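Long-range contact in agmatinase (Burkholderia thailandensis, PDB 4DZ4), which probably hydrolyses agmatine to putrescine and urea at a centre of two manganese ions: residues S19-S23 with D91-A97. Numbering follows the deposited sequence.
Sequences SVYGS and DPFDDLA. With EDO (1,2-ethanediol), chain T.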
# COMPACT_ATOMS: atom_id res chain seq x y z
N SER B 19 30.44 16.75 -20.35
CA SER B 19 29.74 17.75 -21.17
C SER B 19 28.26 17.75 -20.81
O SER B 19 27.75 16.74 -20.33
CB SER B 19 29.89 17.42 -22.66
OG SER B 19 28.92 18.05 -23.50
N VAL B 20 27.60 18.89 -21.07
CA VAL B 20 26.14 18.99 -20.89
C VAL B 20 25.34 18.21 -21.93
O VAL B 20 24.18 17.90 -21.69
CB VAL B 20 25.64 20.47 -20.88
CG1 VAL B 20 26.14 21.19 -19.63
CG2 VAL B 20 26.02 21.21 -22.16
N TYR B 21 25.97 17.89 -23.06
CA TYR B 21 25.35 17.12 -24.14
C TYR B 21 25.56 15.63 -24.00
O TYR B 21 26.56 15.20 -23.43
CB TYR B 21 25.94 17.55 -25.49
CG TYR B 21 25.56 18.97 -25.82
CD1 TYR B 21 24.27 19.27 -26.25
CD2 TYR B 21 26.48 20.00 -25.71
CE1 TYR B 21 23.90 20.57 -26.54
CE2 TYR B 21 26.12 21.30 -26.02
CZ TYR B 21 24.82 21.58 -26.42
OH TYR B 21 24.48 22.88 -26.75
N GLY B 22 24.59 14.85 -24.51
CA GLY B 22 24.75 13.41 -24.68
C GLY B 22 24.14 12.57 -23.59
O GLY B 22 24.03 13.02 -22.46
N SER B 23 23.75 11.34 -23.93
CA SER B 23 23.28 10.37 -22.95
C SER B 23 24.36 9.34 -22.68
O SER B 23 25.33 9.22 -23.45
CB SER B 23 22.05 9.65 -23.47
OG SER B 23 21.01 10.57 -23.72
N ASP B 91 17.35 11.53 -29.79
CA ASP B 91 17.82 11.74 -28.43
C ASP B 91 17.92 13.25 -28.27
O ASP B 91 18.77 13.88 -28.91
CB ASP B 91 19.18 11.08 -28.19
CG ASP B 91 19.71 11.35 -26.78
OD1 ASP B 91 19.19 12.25 -26.09
OD2 ASP B 91 20.63 10.63 -26.36
N PRO B 92 17.06 13.86 -27.44
CA PRO B 92 17.08 15.31 -27.44
C PRO B 92 18.39 15.88 -26.91
O PRO B 92 18.71 17.02 -27.22
CB PRO B 92 15.90 15.70 -26.53
CG PRO B 92 15.69 14.51 -25.65
CD PRO B 92 16.07 13.31 -26.48
N PHE B 93 19.15 15.08 -26.14
CA PHE B 93 20.30 15.64 -25.42
C PHE B 93 21.53 15.70 -26.30
O PHE B 93 22.55 16.25 -25.91
CB PHE B 93 20.54 14.89 -24.11
CG PHE B 93 19.30 14.77 -23.29
CD1 PHE B 93 18.60 15.92 -22.93
CD2 PHE B 93 18.79 13.53 -22.92
CE1 PHE B 93 17.42 15.84 -22.20
CE2 PHE B 93 17.62 13.44 -22.16
CZ PHE B 93 16.93 14.59 -21.83
N ASP B 94 21.41 15.19 -27.53
CA ASP B 94 22.49 15.33 -28.50
C ASP B 94 22.65 16.77 -28.95
O ASP B 94 23.76 17.18 -29.33
CB ASP B 94 22.30 14.38 -29.68
CG ASP B 94 22.69 12.96 -29.33
OD1 ASP B 94 23.49 12.77 -28.38
OD2 ASP B 94 22.18 12.03 -29.99
N ASP B 95 21.57 17.55 -28.93
CA ASP B 95 21.70 18.95 -29.31
C ASP B 95 20.90 19.94 -28.50
O ASP B 95 20.88 21.12 -28.84
CB ASP B 95 21.49 19.15 -30.83
CG ASP B 95 20.21 18.56 -31.32
OD1 ASP B 95 19.22 18.50 -30.56
OD2 ASP B 95 20.18 18.15 -32.50
N LEU B 96 20.28 19.47 -27.41
CA LEU B 96 19.68 20.34 -26.42
C LEU B 96 20.38 20.10 -25.09
O LEU B 96 20.39 18.97 -24.58
CB LEU B 96 18.17 20.05 -26.23
CG LEU B 96 17.37 21.00 -25.31
CD1 LEU B 96 17.08 22.34 -25.95
CD2 LEU B 96 16.05 20.34 -24.87
N ALA B 97 20.93 21.17 -24.53
CA ALA B 97 21.74 21.12 -23.30
C ALA B 97 20.81 21.34 -22.11
O ALA B 97 20.30 22.43 -21.89
CB ALA B 97 22.83 22.20 -23.36
C1 EDO T . 18.27 7.24 -25.80
O1 EDO T . 17.82 8.57 -26.09
C2 EDO T . 19.51 7.27 -24.93
O2 EDO T . 20.57 7.76 -25.77
O HOH W 1 21.69 17.73 -22.31
O HOH W 2 23.42 10.78 -26.77
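The Tyr21 ring has Phe93 O (3.5 Å from CD1) and Leu96 N at its edge, in plane, while Ala97 CB lies off the plane above the rim, 3.7 Å from CZ. The Phe93 ring receives Ser23 OG at its edge, near CD2, and Pro92 CG over the centre of one face; Arg38 adds a cation-pi contact. Beside Tyr21, Val20 CG2 packs against Ala97 CB (3.5 Å). One backbone bond joins the loops, Gly22 N to Phe93 O (2.8 Å). Ser23 OG donates to the syn side of Asp91 OD2 at 2.7 Å. The Asp91 side chain extends away from its own N (chi1 177°), bringing OD2 to Ser23, and OD1 accepts from Phe93 N (2.8 Å) above the carboxylate plane; the two bonds help hold the carboxylate's rotation. A water from Ser23 N to Asp91 OD2 and Asp94 OD1, and an ethanediol, probably from the crystallisation liquor, whose O2 donates to Asp91 OD2, extend this polar end. Far from the manganese ions, the N-terminal loop is thus fastened to the turn leading into strand 98-103 of the parallel sheet of this arginase-family fold, and Asp91 OD1 with Phe93 N forms an Asx turn.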